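Local structure of RTX-adhesin (Marinomonas primoryensis, 5IRB) at residues 207-212 with 298-303; 2-7 with 92-97; 256-261 with 283-288. The protein binds calcium ions and is part of a giant adhesin that holds its Antarctic bacterium to diatoms and ice, this piece being three beta-sandwich domains in a row. One frame throughout, in Å; residues are numbered along the deposited sequence.

How the contacts relate
Near the N terminus, contact 2 holds residues 2-7 against 92-97; the loop it closes takes in most of the first domain. The second domain follows without a contact here. At its far end residues 207-212 leave strand 197-208, and contact 1 joins this linker to 298-303 of the third domain, closing a loop of similar length. Contact 3, between 256-261 and 283-288, lies within that loop and ties neighbouring strands of the third domain's sheet. Contacts 1 and 2 are alike in plan: the segment leading into a domain lies on the turn before its last strand. The centres of contacts 2 and 3 are about 122 Å apart, those of contacts 1 and 3 about 31 Å.

Contact 1. Residues 207-212 with 298-303; sequences TVDTSA and AGNTVD. With CA (calcium ion), chain D.
Asp209 and Asn300 meet at the junction of two beta-sandwich domains, where the linker leaving strand 197-208 passes the turn of the hairpin formed by strands 287-295 and 301-312. Metal bonds come first. Asp209 is bidentate, OD1 at 2.4 Å and OD2 at 2.5 Å from the calcium ion, its CG anti to the backbone N (chi1 -172°). Ser211 gives its carbonyl O, waters 3, 4 and 5 are further ligands, and Asp296 of the third domain completes the site, so the ion bridges linker and domain.

One direct hydrogen bond joins the segments: Asn300 ND2 donates to Asp209 O at 2.8 Å, nearly straight at the hydrogen (169°). The acceptor lies close to the amide plane, but the donor stands above the carbonyl plane, 58° out of it. Asn300 OD1 accepts from Ala127 N, so the amide also reaches the second domain. Two waters add bridges, water 1 from Asp209 OD2 to Ala298 N and water 2 from Ala212 N to Thr301 O.

Apolar contact is confined to small groups. The methyl of Ala298 faces Asp209 CB. Ala212 CB rests on Asn300 CB at 3.9 Å, and Ala212 CB meets Val302 CG1 at 3.6 Å.

Contact 2. Residues 2-7 with 92-97; sequences NQSPLL and AGQQGT
Gln94 sets its CG anti to its own carbonyl carbon (chi1 -70°) and then runs extended, carrying its amide to the carbonyl groups of Asn2 and Ser4; Leu6, with CG likewise anti to the carbonyl carbon (chi1 -60°), meets this chain at about a right angle. The place is the N-terminal lead-in of the first beta-sandwich domain, lying on the turn and first residues of the hairpin strand 95-106.

Gln94 NE2 donates to Ser4 O at 2.9 Å, with the donor tilted 28° from the carbonyl plane. Ser4 O also accepts from water 6, which in turn accepts from Gln95 N, so this carbonyl is gripped twice. At the other end of the amide OE1 accepts from Asn90 ND2, which helps to fix its rotation, and Asn2 O packs against Gln94 CG and CD, each at 3.1 Å.

Farther along, Leu6 N bonds Gln95 O at 2.6 Å. The leucine side chain is buried: CG sits on Gln94 CB at 3.8 Å, and the side chain also packs on Val88 of the neighbouring strand. Without a side chain, Gly96 lets Leu6 O come within 3.3 Å of its CA in a CA-H...O contact.

Contact 3. Residues 256-261 with 283-288; sequences LEINGE and AADTAF. With CA (calcium ion), chain L.
Asp285 OD2 is held by two partners: it binds the calcium ion at 2.5 Å and accepts from Asn259 N at 3.0 Å. The N-H bond is almost straight (177°) and uses the anti lone pair of OD2, the one turned away from OD1. OD1 makes the second metal bond, at 2.2 Å, and takes a weak hydrogen bond from Ala287 N, whose own carbonyl O binds the ion at 2.3 Å. Water 7 is another ligand and donates to Glu257 O, joining the ion to the opposing strand. The carboxylate is thus pinned at both oxygens, and the bound calcium ion probably favours its charged form.

Asn259 and Gly260 are the two central residues of a type I' turn, Ile258 to Glu261, that links strands 253-258 and 261-266. The Asn259 amide lies against the methyl of Ala284, with CG, OD1 and ND2 all about equally far from Ala284 CB (3.5 Å for CG), while ND2 bonds Asp281 OD1 in helix 279-284.

Beside these polar groups the contact is hydrophobic. With CG between the backbone N and the carbonyl carbon (chi1 62°), the Phe288 ring offers a face to Ile258, whose CD1 stands 3.9 Å from the ring centroid and 4° off its normal in a CH-pi contact, with CG1 above Phe288 CG. Leu256 CD2 approaches Phe288 CE1 obliquely at 3.6 Å.

The strand parts of the two segments, 256-258 and 287-288, belong to neighbouring antiparallel strands 253-258 and 287-295 of one sheet in the third domain's beta sandwich. Leu282 of helix 279-284 touches both Ile258 and Phe288, Val239 of strand 236-244 meets Leu256 and Phe288, strand 272-278 packs on Leu256 and Ile258, and strand 301-312 flanks Phe288 on the sheet.

Contact 1. Residues 207-212 with 298-303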
ATOM      1  N   THR A 207      -2.171 -14.788   0.731  1.00 39.40           N
ATOM      2  CA  THR A 207      -2.701 -16.096   0.346  1.00 40.80           C
ATOM      3  C   THR A 207      -4.034 -16.329   1.041  1.00 39.35           C
ATOM      4  O   THR A 207      -4.338 -15.702   2.063  1.00 37.22           O
ATOM      5  CB  THR A 207      -1.711 -17.238   0.655  1.00 43.91           C
ATOM      6  OG1 THR A 207      -1.482 -17.340   2.066  1.00 44.40           O
ATOM      7  CG2 THR A 207      -0.396 -16.972  -0.071  1.00 46.32           C
ATOM      8  N   VAL A 208      -4.843 -17.204   0.457  1.00 39.16           N
ATOM      9  CA  VAL A 208      -6.149 -17.489   1.005  1.00 38.33           C
ATOM     10  C   VAL A 208      -6.206 -18.973   1.378  1.00 39.03           C
ATOM     11  O   VAL A 208      -5.923 -19.841   0.553  1.00 39.63           O
ATOM     12  CB  VAL A 208      -7.269 -17.112   0.009  1.00 38.67           C
ATOM     13  CG1 VAL A 208      -8.626 -17.505   0.553  1.00 38.26           C
ATOM     14  CG2 VAL A 208      -7.221 -15.590  -0.305  1.00 38.55           C
ATOM     15  N   ASP A 209      -6.536 -19.245   2.637  1.00 38.48           N
ATOM     16  CA  ASP A 209      -6.638 -20.613   3.166  1.00 38.63           C
ATOM     17  C   ASP A 209      -7.854 -20.686   4.070  1.00 37.85           C
ATOM     18  O   ASP A 209      -7.791 -20.274   5.229  1.00 36.81           O
ATOM     19  CB  ASP A 209      -5.386 -21.009   3.947  1.00 38.54           C
ATOM     20  CG  ASP A 209      -5.384 -22.496   4.342  1.00 39.88           C
ATOM     21  OD1 ASP A 209      -6.474 -23.116   4.309  1.00 39.75           O
ATOM     22  OD2 ASP A 209      -4.303 -23.024   4.706  1.00 40.03           O
ATOM     23  N   THR A 210      -8.965 -21.209   3.554  1.00 38.52           N
ATOM     24  CA  THR A 210     -10.191 -21.203   4.341  1.00 38.37           C
ATOM     25  C   THR A 210     -10.650 -22.590   4.797  1.00 39.57           C
ATOM     26  O   THR A 210     -11.799 -22.757   5.184  1.00 39.64           O
ATOM     27  CB  THR A 210     -11.339 -20.559   3.571  1.00 38.56           C
ATOM     28  OG1 THR A 210     -11.597 -21.332   2.395  1.00 40.29           O
ATOM     29  CG2 THR A 210     -11.003 -19.107   3.188  1.00 38.20           C
ATOM     30  N   SER A 211      -9.789 -23.597   4.749  1.00 41.39           N
ATOM     31  CA  SER A 211     -10.170 -24.848   5.396  1.00 42.42           C
ATOM     32  C   SER A 211      -8.986 -25.654   5.859  1.00 43.65           C
ATOM     33  O   SER A 211      -7.911 -25.627   5.253  1.00 44.79           O
ATOM     34  CB  SER A 211     -11.038 -25.721   4.478  1.00 43.79           C
ATOM     35  OG  SER A 211     -10.324 -26.171   3.348  1.00 44.71           O
ATOM     36  N   ALA A 212      -9.215 -26.352   6.963  1.00 43.94           N
ATOM     37  CA  ALA A 212      -8.301 -27.337   7.500  1.00 42.52           C
ATOM     38  C   ALA A 212      -8.779 -28.719   7.061  1.00 41.71           C
ATOM     39  O   ALA A 212      -9.939 -28.876   6.681  1.00 41.63           O
ATOM     40  CB  ALA A 212      -8.223 -27.235   9.021  1.00 41.47           C
ATOM     41  N   ALA A 298      -2.970 -21.562   9.473  1.00 37.20           N
ATOM     42  CA  ALA A 298      -3.846 -20.397   9.277  1.00 39.03           C
ATOM     43  C   ALA A 298      -4.873 -20.209  10.372  1.00 38.89           C
ATOM     44  O   ALA A 298      -5.456 -19.135  10.469  1.00 39.07           O
ATOM     45  CB  ALA A 298      -4.558 -20.490   7.945  1.00 39.78           C
ATOM     46  N   GLY A 299      -5.101 -21.237  11.191  1.00 38.17           N
ATOM     47  CA  GLY A 299      -6.044 -21.119  12.290  1.00 38.34           C
ATOM     48  C   GLY A 299      -7.426 -21.683  12.018  1.00 38.13           C
ATOM     49  O   GLY A 299      -8.320 -21.554  12.858  1.00 38.27           O
ATOM     50  N   ASN A 300      -7.617 -22.299  10.855  1.00 37.57           N
ATOM     51  CA  ASN A 300      -8.873 -22.968  10.577  1.00 37.18           C
ATOM     52  C   ASN A 300      -8.966 -24.203  11.451  1.00 36.30           C
ATOM     53  O   ASN A 300      -7.950 -24.739  11.847  1.00 34.65           O
ATOM     54  CB  ASN A 300      -8.964 -23.372   9.113  1.00 37.08           C
ATOM     55  CG  ASN A 300      -8.843 -22.194   8.185  1.00 38.24           C
ATOM     56  OD1 ASN A 300      -9.596 -21.228   8.303  1.00 39.65           O
ATOM     57  ND2 ASN A 300      -7.898 -22.267   7.259  1.00 37.85           N
ATOM     58  N   THR A 301     -10.174 -24.666  11.732  1.00 37.35           N
ATOM     59  CA  THR A 301     -10.336 -25.886  12.530  1.00 37.55           C
ATOM     60  C   THR A 301     -11.135 -26.918  11.769  1.00 37.65           C
ATOM     61  O   THR A 301     -11.883 -26.579  10.849  1.00 38.15           O
ATOM     62  CB  THR A 301     -11.043 -25.599  13.856  1.00 38.77           C
ATOM     63  OG1 THR A 301     -12.314 -24.995  13.583  1.00 39.79           O
ATOM     64  CG2 THR A 301     -10.200 -24.612  14.677  1.00 40.08           C
ATOM     65  N   VAL A 302     -10.981 -28.178  12.168  1.00 36.45           N
ATOM     66  CA  VAL A 302     -11.659 -29.289  11.527  1.00 36.39           C
ATOM     67  C   VAL A 302     -11.757 -30.477  12.503  1.00 34.88           C
ATOM     68  O   VAL A 302     -10.841 -30.729  13.287  1.00 33.55           O
ATOM     69  CB  VAL A 302     -10.948 -29.724  10.221  1.00 36.03           C
ATOM     70  CG1 VAL A 302      -9.552 -30.283  10.509  1.00 34.32           C
ATOM     71  CG2 VAL A 302     -11.822 -30.729   9.418  1.00 36.48           C
ATOM     72  N   ASP A 303     -12.913 -31.132  12.482  1.00 35.72           N
ATOM     73  CA  ASP A 303     -13.179 -32.368  13.239  1.00 35.34           C
ATOM     74  C   ASP A 303     -13.022 -33.616  12.372  1.00 35.27           C
ATOM     75  O   ASP A 303     -13.543 -33.654  11.252  1.00 37.18           O
ATOM     76  CB  ASP A 303     -14.589 -32.331  13.844  1.00 35.94           C
ATOM     77  CG  ASP A 303     -14.661 -31.495  15.123  1.00 37.06           C
ATOM     78  OD1 ASP A 303     -13.587 -31.081  15.618  1.00 35.89           O
ATOM     79  OD2 ASP A 303     -15.786 -31.226  15.618  1.00 37.86           O
TER
HETATM   80 CA    CA D 602      -5.585 -25.164   5.205  1.00 34.81          CA
HETATM   81  O   HOH W   1      -2.730 -22.968   7.124  1.00 34.94           O
HETATM   82  O   HOH W   2     -11.604 -25.698   8.332  1.00 44.94           O
HETATM   83  O   HOH W   3      -5.733 -25.790   3.184  1.00 30.41           O
HETATM   84  O   HOH W   4      -5.395 -27.582   5.905  1.00 26.52           O
HETATM   85  O   HOH W   5      -3.261 -25.461   5.342  1.00 43.69           O

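Contact 2. Residues 2-7 with 92-97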
ATOM      1  N   ASN A   2      24.277  65.217 -23.753  1.00 46.49           N
ATOM      2  CA  ASN A   2      23.714  64.905 -25.066  1.00 44.88           C
ATOM      3  C   ASN A   2      24.648  64.009 -25.891  1.00 42.55           C
ATOM      4  O   ASN A   2      24.247  63.453 -26.916  1.00 40.94           O
ATOM      5  CB  ASN A   2      23.386  66.179 -25.824  1.00 47.65           C
ATOM      6  CG  ASN A   2      22.088  66.805 -25.353  1.00 50.69           C
ATOM      7  OD1 ASN A   2      22.070  67.604 -24.408  1.00 53.99           O
ATOM      8  ND2 ASN A   2      20.983  66.426 -25.999  1.00 52.28           N
ATOM      9  N   GLN A   3      25.905  63.904 -25.470  1.00 42.08           N
ATOM     10  CA  GLN A   3      26.859  63.058 -26.181  1.00 41.55           C
ATOM     11  C   GLN A   3      27.269  61.828 -25.378  1.00 40.17           C
ATOM     12  O   GLN A   3      27.881  60.918 -25.922  1.00 39.61           O
ATOM     13  CB  GLN A   3      28.135  63.823 -26.537  1.00 43.22           C
ATOM     14  CG  GLN A   3      27.959  65.051 -27.407  1.00 44.96           C
ATOM     15  CD  GLN A   3      27.252  64.747 -28.709  1.00 45.37           C
ATOM     16  OE1 GLN A   3      27.511  63.725 -29.347  1.00 46.35           O
ATOM     17  NE2 GLN A   3      26.387  65.656 -29.137  1.00 46.36           N
ATOM     18  N   SER A   4      26.938  61.819 -24.090  1.00 39.80           N
ATOM     19  CA  SER A   4      27.308  60.736 -23.160  1.00 39.20           C
ATOM     20  C   SER A   4      26.625  59.404 -23.393  1.00 37.77           C
ATOM     21  O   SER A   4      25.579  59.351 -24.032  1.00 36.76           O
ATOM     22  CB  SER A   4      27.062  61.166 -21.710  1.00 40.07           C
ATOM     23  OG  SER A   4      25.717  61.537 -21.500  1.00 39.89           O
ATOM     24  N   PRO A   5      27.278  58.301 -22.965  1.00 37.69           N
ATOM     25  CA  PRO A   5      26.581  57.007 -23.019  1.00 36.33           C
ATOM     26  C   PRO A   5      25.361  57.092 -22.118  1.00 35.90           C
ATOM     27  O   PRO A   5      25.441  57.733 -21.080  1.00 36.76           O
ATOM     28  CB  PRO A   5      27.595  56.000 -22.456  1.00 36.63           C
ATOM     29  CG  PRO A   5      28.746  56.791 -21.942  1.00 38.24           C
ATOM     30  CD  PRO A   5      28.653  58.205 -22.452  1.00 38.80           C
ATOM     31  N   LEU A   6      24.267  56.428 -22.444  1.00 35.13           N
ATOM     32  CA  LEU A   6      23.159  56.412 -21.496  1.00 35.62           C
ATOM     33  C   LEU A   6      23.397  55.406 -20.376  1.00 35.96           C
ATOM     34  O   LEU A   6      23.886  54.309 -20.632  1.00 35.66           O
ATOM     35  CB  LEU A   6      21.843  56.115 -22.214  1.00 34.86           C
ATOM     36  CG  LEU A   6      21.472  57.119 -23.299  1.00 34.97           C
ATOM     37  CD1 LEU A   6      20.383  56.592 -24.210  1.00 34.53           C
ATOM     38  CD2 LEU A   6      21.091  58.451 -22.666  1.00 36.42           C
ATOM     39  N   LEU A   7      23.113  55.807 -19.140  1.00 37.75           N
ATOM     40  CA  LEU A   7      23.255  54.911 -17.992  1.00 39.14           C
ATOM     41  C   LEU A   7      21.884  54.287 -17.645  1.00 38.65           C
ATOM     42  O   LEU A   7      20.964  54.982 -17.201  1.00 38.79           O
ATOM     43  CB  LEU A   7      23.865  55.651 -16.802  1.00 41.81           C
ATOM     44  CG  LEU A   7      25.215  56.284 -17.220  1.00 43.60           C
ATOM     45  CD1 LEU A   7      25.910  57.016 -16.078  1.00 46.04           C
ATOM     46  CD2 LEU A   7      26.178  55.267 -17.885  1.00 43.48           C
ATOM     47  N   ALA A  92      17.999  62.018 -29.298  1.00 45.89           N
ATOM     48  CA  ALA A  92      19.262  62.529 -29.849  1.00 45.61           C
ATOM     49  C   ALA A  92      20.204  61.477 -30.442  1.00 44.82           C
ATOM     50  O   ALA A  92      21.253  61.831 -30.986  1.00 44.72           O
ATOM     51  CB  ALA A  92      20.006  63.303 -28.776  1.00 45.52           C
ATOM     52  N   GLY A  93      19.848  60.195 -30.343  1.00 43.98           N
ATOM     53  CA  GLY A  93      20.693  59.139 -30.885  1.00 42.81           C
ATOM     54  C   GLY A  93      21.788  58.678 -29.926  1.00 40.82           C
ATOM     55  O   GLY A  93      22.680  57.914 -30.304  1.00 40.72           O
ATOM     56  N   GLN A  94      21.723  59.132 -28.679  1.00 39.56           N
ATOM     57  CA  GLN A  94      22.533  58.531 -27.628  1.00 38.65           C
ATOM     58  C   GLN A  94      22.069  57.116 -27.396  1.00 37.80           C
ATOM     59  O   GLN A  94      20.882  56.840 -27.530  1.00 37.22           O
ATOM     60  CB  GLN A  94      22.438  59.291 -26.312  1.00 38.62           C
ATOM     61  CG  GLN A  94      23.090  60.642 -26.314  1.00 39.44           C
ATOM     62  CD  GLN A  94      22.668  61.444 -25.121  1.00 39.93           C
ATOM     63  OE1 GLN A  94      21.662  62.147 -25.161  1.00 40.86           O
ATOM     64  NE2 GLN A  94      23.414  61.313 -24.025  1.00 39.84           N
ATOM     65  N   GLN A  95      23.008  56.222 -27.094  1.00 37.75           N
ATOM     66  CA  GLN A  95      22.679  54.873 -26.659  1.00 37.05           C
ATOM     67  C   GLN A  95      23.251  54.493 -25.294  1.00 35.98           C
ATOM     68  O   GLN A  95      24.149  55.168 -24.765  1.00 36.02           O
ATOM     69  CB  GLN A  95      23.137  53.871 -27.696  1.00 38.76           C
ATOM     70  CG  GLN A  95      22.582  54.153 -29.047  1.00 41.27           C
ATOM     71  CD  GLN A  95      22.798  53.012 -29.989  1.00 44.72           C
ATOM     72  OE1 GLN A  95      23.750  52.242 -29.847  1.00 49.58           O
ATOM     73  NE2 GLN A  95      21.912  52.880 -30.960  1.00 46.55           N
ATOM     74  N   GLY A  96      22.716  53.401 -24.736  1.00 34.24           N
ATOM     75  CA  GLY A  96      23.190  52.845 -23.481  1.00 33.92           C
ATOM     76  C   GLY A  96      22.956  51.338 -23.483  1.00 33.15           C
ATOM     77  O   GLY A  96      22.022  50.863 -24.122  1.00 32.62           O
ATOM     78  N   THR A  97      23.826  50.590 -22.810  1.00 32.91           N
ATOM     79  CA  THR A  97      23.690  49.150 -22.681  1.00 32.39           C
ATOM     80  C   THR A  97      23.682  48.740 -21.216  1.00 32.34           C
ATOM     81  O   THR A  97      24.271  49.413 -20.375  1.00 32.27           O
ATOM     82  CB  THR A  97      24.827  48.410 -23.399  1.00 33.33           C
ATOM     83  OG1 THR A  97      26.085  48.867 -22.871  1.00 34.45           O
ATOM     84  CG2 THR A  97      24.802  48.698 -24.890  1.00 33.61           C
TER
HETATM   85  O   HOH W   6      25.369  57.678 -26.400  1.00 32.31           O

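Contact 3. Residues 256-261 with 283-288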
ATOM      1  N   LEU A 256     -14.718 -38.189  23.291  1.00 41.54           N
ATOM      2  CA  LEU A 256     -15.660 -39.307  23.222  1.00 43.53           C
ATOM      3  C   LEU A 256     -16.880 -39.033  24.086  1.00 45.35           C
ATOM      4  O   LEU A 256     -16.727 -38.686  25.254  1.00 46.35           O
ATOM      5  CB  LEU A 256     -15.005 -40.604  23.724  1.00 44.87           C
ATOM      6  CG  LEU A 256     -13.992 -41.393  22.902  1.00 44.06           C
ATOM      7  CD1 LEU A 256     -12.738 -40.610  22.695  1.00 43.37           C
ATOM      8  CD2 LEU A 256     -13.671 -42.697  23.635  1.00 46.42           C
ATOM      9  N   GLU A 257     -18.080 -39.162  23.522  1.00 46.81           N
ATOM     10  CA  GLU A 257     -19.304 -39.086  24.322  1.00 50.80           C
ATOM     11  C   GLU A 257     -19.938 -40.478  24.414  1.00 50.00           C
ATOM     12  O   GLU A 257     -20.368 -41.067  23.417  1.00 47.47           O
ATOM     13  CB  GLU A 257     -20.258 -38.028  23.776  1.00 55.06           C
ATOM     14  CG  GLU A 257     -19.658 -36.618  23.950  1.00 60.51           C
ATOM     15  CD  GLU A 257     -20.105 -35.600  22.907  1.00 64.88           C
ATOM     16  OE1 GLU A 257     -20.812 -35.980  21.945  1.00 67.24           O
ATOM     17  OE2 GLU A 257     -19.730 -34.408  23.050  1.00 68.51           O
ATOM     18  N   ILE A 258     -19.920 -41.010  25.631  1.00 49.10           N
ATOM     19  CA  ILE A 258     -20.389 -42.353  25.929  1.00 49.60           C
ATOM     20  C   ILE A 258     -21.392 -42.323  27.058  1.00 51.51           C
ATOM     21  O   ILE A 258     -21.089 -41.828  28.143  1.00 52.49           O
ATOM     22  CB  ILE A 258     -19.225 -43.273  26.333  1.00 49.69           C
ATOM     23  CG1 ILE A 258     -18.095 -43.183  25.305  1.00 47.54           C
ATOM     24  CG2 ILE A 258     -19.725 -44.726  26.515  1.00 51.35           C
ATOM     25  CD1 ILE A 258     -16.858 -43.959  25.673  1.00 48.01           C
ATOM     26  N   ASN A 259     -22.587 -42.832  26.787  1.00 51.97           N
ATOM     27  CA  ASN A 259     -23.655 -42.857  27.769  1.00 54.29           C
ATOM     28  C   ASN A 259     -23.923 -41.486  28.404  1.00 55.36           C
ATOM     29  O   ASN A 259     -24.181 -41.377  29.609  1.00 56.47           O
ATOM     30  CB  ASN A 259     -23.330 -43.897  28.847  1.00 55.49           C
ATOM     31  CG  ASN A 259     -24.529 -44.232  29.701  1.00 58.27           C
ATOM     32  OD1 ASN A 259     -25.667 -44.134  29.247  1.00 58.49           O
ATOM     33  ND2 ASN A 259     -24.282 -44.620  30.946  1.00 59.95           N
ATOM     34  N   GLY A 260     -23.908 -40.441  27.580  1.00 54.35           N
ATOM     35  CA  GLY A 260     -24.124 -39.103  28.093  1.00 55.88           C
ATOM     36  C   GLY A 260     -22.921 -38.489  28.794  1.00 55.56           C
ATOM     37  O   GLY A 260     -22.991 -37.349  29.247  1.00 55.96           O
ATOM     38  N   GLU A 261     -21.821 -39.230  28.905  1.00 54.59           N
ATOM     39  CA  GLU A 261     -20.646 -38.702  29.600  1.00 54.84           C
ATOM     40  C   GLU A 261     -19.583 -38.291  28.593  1.00 51.98           C
ATOM     41  O   GLU A 261     -19.379 -38.956  27.576  1.00 50.50           O
ATOM     42  CB  GLU A 261     -20.062 -39.734  30.578  1.00 56.26           C
ATOM     43  CG  GLU A 261     -20.932 -40.040  31.789  1.00 60.22           C
ATOM     44  CD  GLU A 261     -21.121 -38.843  32.716  1.00 62.98           C
ATOM     45  OE1 GLU A 261     -20.311 -37.888  32.636  1.00 63.55           O
ATOM     46  OE2 GLU A 261     -22.086 -38.870  33.522  1.00 65.37           O
ATOM     47  N   ALA A 283     -21.161 -50.258  29.249  1.00 57.19           N
ATOM     48  CA  ALA A 283     -22.269 -51.206  29.406  1.00 59.60           C
ATOM     49  C   ALA A 283     -23.615 -50.660  28.935  1.00 59.75           C
ATOM     50  O   ALA A 283     -24.462 -51.411  28.467  1.00 61.27           O
ATOM     51  CB  ALA A 283     -22.379 -51.654  30.860  1.00 62.75           C
ATOM     52  N   ALA A 284     -23.809 -49.352  29.030  1.00 58.94           N
ATOM     53  CA  ALA A 284     -25.110 -48.774  28.707  1.00 59.15           C
ATOM     54  C   ALA A 284     -25.153 -48.283  27.269  1.00 56.61           C
ATOM     55  O   ALA A 284     -26.221 -48.123  26.682  1.00 57.04           O
ATOM     56  CB  ALA A 284     -25.438 -47.644  29.657  1.00 60.09           C
ATOM     57  N   ASP A 285     -23.981 -48.068  26.699  1.00 54.60           N
ATOM     58  CA  ASP A 285     -23.889 -47.418  25.402  1.00 52.63           C
ATOM     59  C   ASP A 285     -22.970 -48.217  24.483  1.00 51.58           C
ATOM     60  O   ASP A 285     -21.748 -48.079  24.534  1.00 49.74           O
ATOM     61  CB  ASP A 285     -23.398 -45.976  25.539  1.00 50.97           C
ATOM     62  CG  ASP A 285     -23.477 -45.231  24.229  1.00 49.40           C
ATOM     63  OD1 ASP A 285     -23.905 -45.900  23.266  1.00 49.43           O
ATOM     64  OD2 ASP A 285     -23.101 -44.039  24.137  1.00 47.04           O
ATOM     65  N   THR A 286     -23.580 -48.987  23.589  1.00 52.36           N
ATOM     66  CA  THR A 286     -22.851 -49.957  22.773  1.00 52.44           C
ATOM     67  C   THR A 286     -22.251 -49.427  21.460  1.00 50.55           C
ATOM     68  O   THR A 286     -21.713 -50.208  20.665  1.00 50.38           O
ATOM     69  CB  THR A 286     -23.762 -51.140  22.445  1.00 54.15           C
ATOM     70  OG1 THR A 286     -24.957 -50.658  21.828  1.00 53.97           O
ATOM     71  CG2 THR A 286     -24.142 -51.892  23.726  1.00 56.44           C
ATOM     72  N   ALA A 287     -22.345 -48.117  21.220  1.00 48.84           N
ATOM     73  CA  ALA A 287     -21.747 -47.518  20.019  1.00 46.34           C
ATOM     74  C   ALA A 287     -21.441 -46.042  20.250  1.00 45.52           C
ATOM     75  O   ALA A 287     -22.238 -45.356  20.856  1.00 45.66           O
ATOM     76  CB  ALA A 287     -22.658 -47.682  18.825  1.00 46.36           C
ATOM     77  N   PHE A 288     -20.281 -45.558  19.816  1.00 43.66           N
ATOM     78  CA  PHE A 288     -19.954 -44.153  20.051  1.00 42.99           C
ATOM     79  C   PHE A 288     -18.905 -43.667  19.073  1.00 41.50           C
ATOM     80  O   PHE A 288     -18.242 -44.465  18.401  1.00 40.80           O
ATOM     81  CB  PHE A 288     -19.490 -43.953  21.495  1.00 43.42           C
ATOM     82  CG  PHE A 288     -18.246 -44.709  21.835  1.00 43.16           C
ATOM     83  CD1 PHE A 288     -17.000 -44.227  21.479  1.00 41.63           C
ATOM     84  CD2 PHE A 288     -18.332 -45.951  22.451  1.00 44.21           C
ATOM     85  CE1 PHE A 288     -15.853 -44.942  21.772  1.00 41.78           C
ATOM     86  CE2 PHE A 288     -17.194 -46.674  22.748  1.00 44.14           C
ATOM     87  CZ  PHE A 288     -15.956 -46.189  22.410  1.00 43.24           C
TER
HETATM   88 CA    CA L 610     -23.965 -44.202  21.810  1.00 47.82          CA
HETATM   89  O   HOH W   7     -22.804 -42.119  22.460  1.00 59.05           O